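Local coordinates for uncharacterized protein (Pseudomonas aeruginosa, PDB 4O5P) that is a type VI secretion phospholipase effector of the Tle1 family, which probably hydrolyses membrane phospholipids through a catalytic domain related to the alpha/beta hydrolases, at residues Pro793-Ala798 with Gln806-Ala811; Ile750-Pro755 with Leu761-Gly766; Gly704-Val709 with Ala714-Ser719. All coordinates share one frame; numbering follows the deposited sequence.

Contact 1 (Pro793-Ala798 with Gln806-Ala811); sequences PPLAVA and QQVLLA
Leu795 and Leu809 make the main touch of a small apolar helix-to-helix contact near the C-terminal end of the modelled chain. Leu795 belongs to the short helix 795-798, and Leu809 to helix 803-814. The two leucine side chains slide past each other in opposite directions. Leu795 has CG anti to its backbone N (chi1 -178°), which extends the branch across to the second helix. Its CD2 presses against the backbone there, and CD2 lies 3.5 Å from Leu809 CA, tighter than usual for two carbons. CG of Leu795 also sits against CB of Leu809, at 3.8 Å. Leu795 CD2 also meets Val808 CG1, at 3.9 Å. Leu809 sends CD2 back over the first helix, where it comes to 4.3 Å from Ala796 CA.

The unit is two helices in succession, joined by a short link, with one leucine of the first packed on the second. Pro794 occupies the N-cap position of helix 795-798. Its O takes two backbone N-H groups, from Val797 N at 3.0 Å and from Ala798 N at 3.1 Å. These two bonds form the first turn, which carries Leu795 and Ala796.

Loop residues add to the cover of the buried side chains: Leu713 touches Leu795, and Thr757 touches Val808. The backbone of Ala796 is hydrogen-bonded to that of Thr186, and the backbone of Pro793 to that of Met712. NE2 of Gln806, on the second helix, makes a weak hydrogen bond back to Ala799 O in the link.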
loop_
_atom_site.group_PDB
_atom_site.type_symbol
_atom_site.label_atom_id
_atom_site.label_comp_id
_atom_site.label_asym_id
_atom_site.label_seq_id
_atom_site.Cartn_x
_atom_site.Cartn_y
_atom_site.Cartn_z
ATOM N N PRO A 793 31.821 9.253 1.243
ATOM C CA PRO A 793 32.597 8.254 1.995
ATOM C C PRO A 793 31.907 7.835 3.293
ATOM O O PRO A 793 31.076 8.585 3.813
ATOM C CB PRO A 793 33.894 8.997 2.336
ATOM C CG PRO A 793 33.958 10.162 1.406
ATOM C CD PRO A 793 32.530 10.541 1.130
ATOM N N PRO A 794 32.238 6.644 3.811
ATOM C CA PRO A 794 31.733 6.260 5.134
ATOM C C PRO A 794 32.248 7.208 6.208
ATOM O O PRO A 794 33.252 7.891 5.983
ATOM C CB PRO A 794 32.307 4.850 5.350
ATOM C CG PRO A 794 33.324 4.638 4.248
ATOM C CD PRO A 794 32.938 5.541 3.127
ATOM N N LEU A 795 31.563 7.261 7.345
ATOM C CA LEU A 795 31.919 8.205 8.399
ATOM C C LEU A 795 33.370 8.025 8.863
ATOM O O LEU A 795 34.065 9.002 9.144
ATOM C CB LEU A 795 30.951 8.078 9.576
ATOM C CG LEU A 795 31.140 9.029 10.752
ATOM C CD1 LEU A 795 31.154 10.464 10.280
ATOM C CD2 LEU A 795 30.018 8.812 11.756
ATOM N N ALA A 796 33.828 6.777 8.911
ATOM C CA ALA A 796 35.173 6.492 9.402
ATOM C C ALA A 796 36.257 6.991 8.460
ATOM O O ALA A 796 37.376 7.223 8.889
ATOM C CB ALA A 796 35.344 5.017 9.680
ATOM N N VAL A 797 35.931 7.141 7.179
ATOM C CA VAL A 797 36.894 7.659 6.203
ATOM C C VAL A 797 36.898 9.185 6.214
ATOM O O VAL A 797 37.952 9.821 6.194
ATOM C CB VAL A 797 36.597 7.141 4.774
ATOM C CG1 VAL A 797 37.442 7.881 3.727
ATOM C CG2 VAL A 797 36.821 5.621 4.695
ATOM N N ALA A 798 35.708 9.767 6.253
ATOM C CA ALA A 798 35.569 11.214 6.279
ATOM C C ALA A 798 36.059 11.826 7.600
ATOM O O ALA A 798 36.375 13.011 7.648
ATOM C CB ALA A 798 34.114 11.603 6.009
ATOM N N GLN A 806 34.895 13.244 14.134
ATOM C CA GLN A 806 35.331 12.195 15.057
ATOM C C GLN A 806 34.368 12.101 16.235
ATOM O O GLN A 806 34.026 11.000 16.676
ATOM C CB GLN A 806 36.760 12.425 15.549
ATOM C CG GLN A 806 37.834 12.257 14.485
ATOM C CD GLN A 806 39.196 12.727 14.972
ATOM O OE1 GLN A 806 39.533 12.594 16.155
ATOM N NE2 GLN A 806 39.983 13.295 14.060
ATOM N N GLN A 807 33.908 13.241 16.742
ATOM C CA GLN A 807 32.868 13.155 17.783
ATOM C C GLN A 807 31.573 12.521 17.262
ATOM O O GLN A 807 30.985 11.633 17.920
ATOM C CB GLN A 807 32.584 14.512 18.418
ATOM C CG GLN A 807 33.320 14.718 19.743
ATOM C CD GLN A 807 33.397 16.171 20.130
ATOM O OE1 GLN A 807 32.934 17.038 19.391
ATOM N NE2 GLN A 807 33.988 16.451 21.290
ATOM N N VAL A 808 31.132 12.973 16.088
ATOM C CA VAL A 808 29.969 12.338 15.449
ATOM C C VAL A 808 30.131 10.820 15.411
ATOM O O VAL A 808 29.229 10.080 15.797
ATOM C CB VAL A 808 29.753 12.858 14.015
ATOM C CG1 VAL A 808 28.657 12.066 13.308
ATOM C CG2 VAL A 808 29.424 14.349 14.035
ATOM N N LEU A 809 31.309 10.382 14.973
ATOM C CA LEU A 809 31.651 8.975 14.811
ATOM C C LEU A 809 31.667 8.211 16.122
ATOM O O LEU A 809 31.232 7.068 16.174
ATOM C CB LEU A 809 33.003 8.832 14.103
ATOM C CG LEU A 809 33.624 7.431 14.105
ATOM C CD1 LEU A 809 32.782 6.448 13.307
ATOM C CD2 LEU A 809 35.048 7.481 13.574
ATOM N N LEU A 810 32.186 8.829 17.175
ATOM C CA LEU A 810 32.132 8.216 18.496
ATOM C C LEU A 810 30.672 7.942 18.897
ATOM O O LEU A 810 30.320 6.820 19.326
ATOM C CB LEU A 810 32.816 9.132 19.515
ATOM C CG LEU A 810 32.689 8.706 20.970
ATOM C CD1 LEU A 810 33.315 7.338 21.139
ATOM C CD2 LEU A 810 33.349 9.729 21.879
ATOM N N ALA A 811 29.817 8.951 18.721
ATOM C CA ALA A 811 28.394 8.790 19.056
ATOM C C ALA A 811 27.718 7.690 18.230
ATOM O O ALA A 811 27.051 6.799 18.777
ATOM C CB ALA A 811 27.649 10.106 18.889
#

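Contact 2 (Ile750-Pro755 with Leu761-Gly766); sequences ISAFDP and LPMVGG
Met763, present as selenomethionine, is bent at chi2 (-64°) and again at chi3 (-53°), and these bends fold its end back against Ala752 and Ile750. Leu761 has CG beside its backbone N, which turns its branch toward the backbone of Phe753 and Asp754. Leu761 and Met763 lie on a loop that doubles back along the edge of a small antiparallel beta sheet. Strand 749-753 is an outermost strand of that sheet, and strand 715-723 is its neighbour. The loop runs antiparallel to strand 749-753 but is not a regular strand itself.

One direct backbone hydrogen bond joins the two segments. Leu761 N donates to Ala752 O at 2.9 Å, and the N-H points almost straight at the oxygen (172°). The nitrogen approaches from well out of the plane of the carbonyl group. A water fills the next place. It accepts from Ala752 N at 2.8 Å and donates to Leu761 O at 3.1 Å. The water thus bridges the backbones where they have drawn apart, and both polar groups of Ala752 are used toward the loop side.

The side-chain part of the contact centres on Ala752. Its CB meets the selenium of Met763 at 3.7 Å and CB of Leu761 at 4.2 Å. Val709, Val716 and Leu718 also touch Ala752. At the end of the strand, Asp754 OD1 weakly takes the N-H of Leu756, as in an Asx turn, and helix 803-814 covers Leu761 through Leu805. CE of Met763 reaches Ile750 O at 3.7 Å. At the other end, Leu761 CD1 rests 3.7 Å from Phe753 C, while its CG lies 3.9 Å from Asp754 N.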
loop_
_atom_site.group_PDB
_atom_site.type_symbol
_atom_site.label_atom_id
_atom_site.label_comp_id
_atom_site.label_asym_id
_atom_site.label_seq_id
_atom_site.Cartn_x
_atom_site.Cartn_y
_atom_site.Cartn_z
ATOM N N ILE A 750 19.854 23.726 1.679
ATOM C CA ILE A 750 19.861 22.634 2.644
ATOM C C ILE A 750 21.135 22.614 3.482
ATOM O O ILE A 750 22.256 22.741 2.964
ATOM C CB ILE A 750 19.684 21.273 1.955
ATOM C CG1 ILE A 750 18.507 21.331 0.968
ATOM C CG2 ILE A 750 19.484 20.191 2.997
ATOM C CD1 ILE A 750 18.402 20.150 0.001
ATOM N N SER A 751 20.954 22.464 4.786
ATOM C CA SER A 751 22.065 22.296 5.706
ATOM C C SER A 751 21.818 20.998 6.455
ATOM O O SER A 751 20.668 20.628 6.717
ATOM C CB SER A 751 22.155 23.479 6.677
ATOM O OG SER A 751 21.086 23.455 7.600
ATOM N N ALA A 752 22.889 20.286 6.779
ATOM C CA ALA A 752 22.741 18.977 7.402
ATOM C C ALA A 752 23.539 18.881 8.689
ATOM O O ALA A 752 24.598 19.510 8.828
ATOM C CB ALA A 752 23.172 17.872 6.436
ATOM N N PHE A 753 23.036 18.081 9.624
ATOM C CA PHE A 753 23.755 17.848 10.870
ATOM C C PHE A 753 23.545 16.421 11.371
ATOM O O PHE A 753 22.625 15.723 10.944
ATOM C CB PHE A 753 23.315 18.866 11.933
ATOM C CG PHE A 753 21.833 18.887 12.176
ATOM C CD1 PHE A 753 21.002 19.680 11.399
ATOM C CD2 PHE A 753 21.271 18.116 13.181
ATOM C CE1 PHE A 753 19.639 19.701 11.618
ATOM C CE2 PHE A 753 19.909 18.137 13.413
ATOM C CZ PHE A 753 19.091 18.918 12.629
ATOM N N ASP A 754 24.412 15.980 12.270
ATOM C CA ASP A 754 24.209 14.729 12.979
ATOM C C ASP A 754 23.163 14.954 14.076
ATOM O O ASP A 754 23.307 15.872 14.887
ATOM C CB ASP A 754 25.544 14.286 13.588
ATOM C CG ASP A 754 25.411 13.091 14.491
ATOM O OD1 ASP A 754 24.510 12.267 14.255
ATOM O OD2 ASP A 754 26.227 12.954 15.436
ATOM N N PRO A 755 22.098 14.130 14.101
ATOM C CA PRO A 755 21.041 14.289 15.113
ATOM C C PRO A 755 21.539 14.005 16.538
ATOM O O PRO A 755 21.056 14.610 17.495
ATOM C CB PRO A 755 20.018 13.220 14.716
ATOM C CG PRO A 755 20.259 12.958 13.281
ATOM C CD PRO A 755 21.740 13.120 13.086
ATOM N N LEU A 761 27.309 18.680 9.268
ATOM C CA LEU A 761 27.890 17.767 8.293
ATOM C C LEU A 761 28.377 18.519 7.049
ATOM O O LEU A 761 27.768 19.499 6.624
ATOM C CB LEU A 761 26.878 16.677 7.907
ATOM C CG LEU A 761 26.513 15.696 9.022
ATOM C CD1 LEU A 761 25.387 14.775 8.582
ATOM C CD2 LEU A 761 27.726 14.882 9.445
ATOM N N PRO A 762 29.477 18.045 6.450
ATOM C CA PRO A 762 30.005 18.637 5.214
ATOM C C PRO A 762 28.997 18.582 4.058
ATOM O O PRO A 762 28.392 17.535 3.813
ATOM C CB PRO A 762 31.207 17.738 4.890
ATOM C CG PRO A 762 30.903 16.433 5.577
ATOM C CD PRO A 762 30.208 16.824 6.839
HETATM N N MSE A 763 28.818 19.706 3.374
HETATM C CA MSE A 763 27.967 19.781 2.192
HETATM C C MSE A 763 28.855 19.967 0.976
HETATM O O MSE A 763 29.935 20.552 1.064
HETATM C CB MSE A 763 27.026 20.985 2.259
HETATM C CG MSE A 763 26.172 21.082 3.505
HETATM SE SE MSE A 763 24.925 19.607 3.658
HETATM C CE MSE A 763 24.069 19.727 1.908
ATOM N N VAL A 764 28.394 19.478 -0.163
ATOM C CA VAL A 764 29.079 19.702 -1.418
ATOM C C VAL A 764 28.032 20.363 -2.298
ATOM O O VAL A 764 26.840 20.256 -2.009
ATOM C CB VAL A 764 29.548 18.372 -2.019
ATOM C CG1 VAL A 764 30.417 18.605 -3.239
ATOM C CG2 VAL A 764 30.320 17.561 -0.971
ATOM N N GLY A 765 28.456 21.067 -3.341
ATOM C CA GLY A 765 27.511 21.759 -4.194
ATOM C C GLY A 765 27.978 21.874 -5.633
ATOM O O GLY A 765 28.844 21.121 -6.078
ATOM N N GLY A 766 27.397 22.817 -6.369
ATOM C CA GLY A 766 27.800 23.036 -7.743
ATOM C C GLY A 766 26.801 22.540 -8.768
ATOM O O GLY A 766 25.732 22.019 -8.426
HETATM O O HOH W 1 25.383 21.469 6.698
#

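Contact 3 (Gly704-Val709 with Ala714-Ser719); sequences GRVVGV and ASVGLS
Val706, which packs on Val716 and Leu718, uses its backbone O to accept a hydrogen bond from Val709 N at 3.0 Å. This bond closes a type II beta turn over Val706-Val709. Gly708 holds the third place of the turn with a positive phi (96°), where glycine is common.

The contact joins two small antiparallel sheets. Strand 705-706 is an outermost strand of a four-stranded sheet. Strand 715-723 is the middle strand of a three-stranded one. They meet through side chains alone, and all three touching residues are buried.

Val706 points its two methyls at different residues. CG1 is anti to the backbone N (chi1 -178°) and goes to Leu718; CG2 goes to Val716. Val706 and Val716 meet at a slant, with CG2 of Val706 set against the fork of the other valine. Beyond this pair, strand 749-753 adds Ile750, which touches Leu718. Ile603 of strand 596-604 touches Leu718 as well.

CG2 of Val706 lies 3.8 Å from both CB and CG1 of Val716. Val706 and Leu718 meet tip to tip, with CG1 of Val706 4.1 Å from CD1 and 4.2 Å from CD2 of Leu718.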
loop_
_atom_site.group_PDB
_atom_site.type_symbol
_atom_site.label_atom_id
_atom_site.label_comp_id
_atom_site.label_asym_id
_atom_site.label_seq_id
_atom_site.Cartn_x
_atom_site.Cartn_y
_atom_site.Cartn_z
ATOM N N GLY A 704 20.162 5.620 0.094
ATOM C CA GLY A 704 20.770 5.737 1.411
ATOM C C GLY A 704 21.580 6.991 1.684
ATOM O O GLY A 704 22.183 7.122 2.756
ATOM N N ARG A 705 21.618 7.925 0.739
ATOM C CA ARG A 705 22.307 9.180 1.028
ATOM C C ARG A 705 21.386 10.379 0.939
ATOM O O ARG A 705 20.365 10.348 0.252
ATOM C CB ARG A 705 23.494 9.381 0.093
ATOM C CG ARG A 705 23.161 9.484 -1.391
ATOM C CD ARG A 705 24.445 9.163 -2.138
ATOM N NE ARG A 705 24.391 9.309 -3.579
ATOM C CZ ARG A 705 24.624 8.314 -4.430
ATOM N NH1 ARG A 705 24.897 7.095 -3.980
ATOM N NH2 ARG A 705 24.578 8.537 -5.735
ATOM N N VAL A 706 21.748 11.438 1.642
ATOM C CA VAL A 706 21.090 12.706 1.426
ATOM C C VAL A 706 21.915 13.399 0.363
ATOM O O VAL A 706 23.132 13.542 0.517
ATOM C CB VAL A 706 21.055 13.561 2.690
ATOM C CG1 VAL A 706 20.307 14.860 2.413
ATOM C CG2 VAL A 706 20.391 12.795 3.809
ATOM N N VAL A 707 21.261 13.808 -0.721
ATOM C CA VAL A 707 21.961 14.432 -1.829
ATOM C C VAL A 707 22.703 15.682 -1.362
ATOM O O VAL A 707 22.107 16.586 -0.766
ATOM C CB VAL A 707 20.996 14.809 -2.954
ATOM C CG1 VAL A 707 21.710 15.615 -4.026
ATOM C CG2 VAL A 707 20.359 13.555 -3.543
ATOM N N GLY A 708 24.006 15.725 -1.622
ATOM C CA GLY A 708 24.807 16.880 -1.254
ATOM C C GLY A 708 25.519 16.738 0.075
ATOM O O GLY A 708 26.404 17.538 0.385
ATOM N N VAL A 709 25.130 15.735 0.864
ATOM C CA VAL A 709 25.786 15.476 2.146
ATOM C C VAL A 709 27.036 14.607 1.948
ATOM O O VAL A 709 26.957 13.458 1.488
ATOM C CB VAL A 709 24.805 14.854 3.173
ATOM C CG1 VAL A 709 25.525 14.460 4.439
ATOM C CG2 VAL A 709 23.687 15.838 3.494
ATOM N N ALA A 714 23.512 6.944 9.233
ATOM C CA ALA A 714 22.246 6.218 9.392
ATOM C C ALA A 714 21.061 7.174 9.465
ATOM O O ALA A 714 19.988 6.874 8.934
ATOM C CB ALA A 714 22.284 5.305 10.631
ATOM N N SER A 715 21.277 8.324 10.108
ATOM C CA SER A 715 20.240 9.346 10.281
ATOM C C SER A 715 20.839 10.723 10.071
ATOM O O SER A 715 21.922 11.021 10.586
ATOM C CB SER A 715 19.635 9.291 11.689
ATOM O OG SER A 715 18.395 8.608 11.686
ATOM N N VAL A 716 20.124 11.568 9.337
ATOM C CA VAL A 716 20.619 12.894 9.006
ATOM C C VAL A 716 19.600 13.998 9.307
ATOM O O VAL A 716 18.492 14.013 8.752
ATOM C CB VAL A 716 21.003 12.981 7.510
ATOM C CG1 VAL A 716 21.315 14.423 7.120
ATOM C CG2 VAL A 716 22.183 12.085 7.210
ATOM N N GLY A 717 19.982 14.931 10.173
ATOM C CA GLY A 717 19.181 16.122 10.412
ATOM C C GLY A 717 19.302 17.121 9.269
ATOM O O GLY A 717 20.383 17.327 8.715
ATOM N N LEU A 718 18.182 17.734 8.908
ATOM C CA LEU A 718 18.144 18.707 7.830
ATOM C C LEU A 718 17.429 19.964 8.262
ATOM O O LEU A 718 16.389 19.909 8.935
ATOM C CB LEU A 718 17.418 18.161 6.599
ATOM C CG LEU A 718 18.149 17.146 5.722
ATOM C CD1 LEU A 718 17.431 16.950 4.379
ATOM C CD2 LEU A 718 19.572 17.602 5.504
ATOM N N SER A 719 18.008 21.091 7.866
ATOM C CA SER A 719 17.313 22.372 7.849
ATOM C C SER A 719 17.251 22.862 6.399
ATOM O O SER A 719 18.285 23.006 5.741
ATOM C CB SER A 719 18.035 23.401 8.728
ATOM O OG SER A 719 17.426 24.676 8.585
#

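Overall arrangement
All three contacts lie to one side of the chain's centre. Contact 3 is buried; contacts 1 and 2 are partly buried. Contacts 2 and 3 share one sheet, with their centres about 7 Å apart. Phe753 O and Gly717 N probably form a hydrogen bond between its neighbouring strands. Val764 N probably bonds Gly708 O, which ties the return loop to the turn of contact 3. Contact 1 is centred about 14 Å from each of the others. It touches contact 2 where Val808 CG1 meets Asp754 OD2 at 3.4 Å. Contacts 1 and 3 are apolar, between helices and between sheets respectively. Contact 2 adds backbone and water-mediated bonds at a sheet edge.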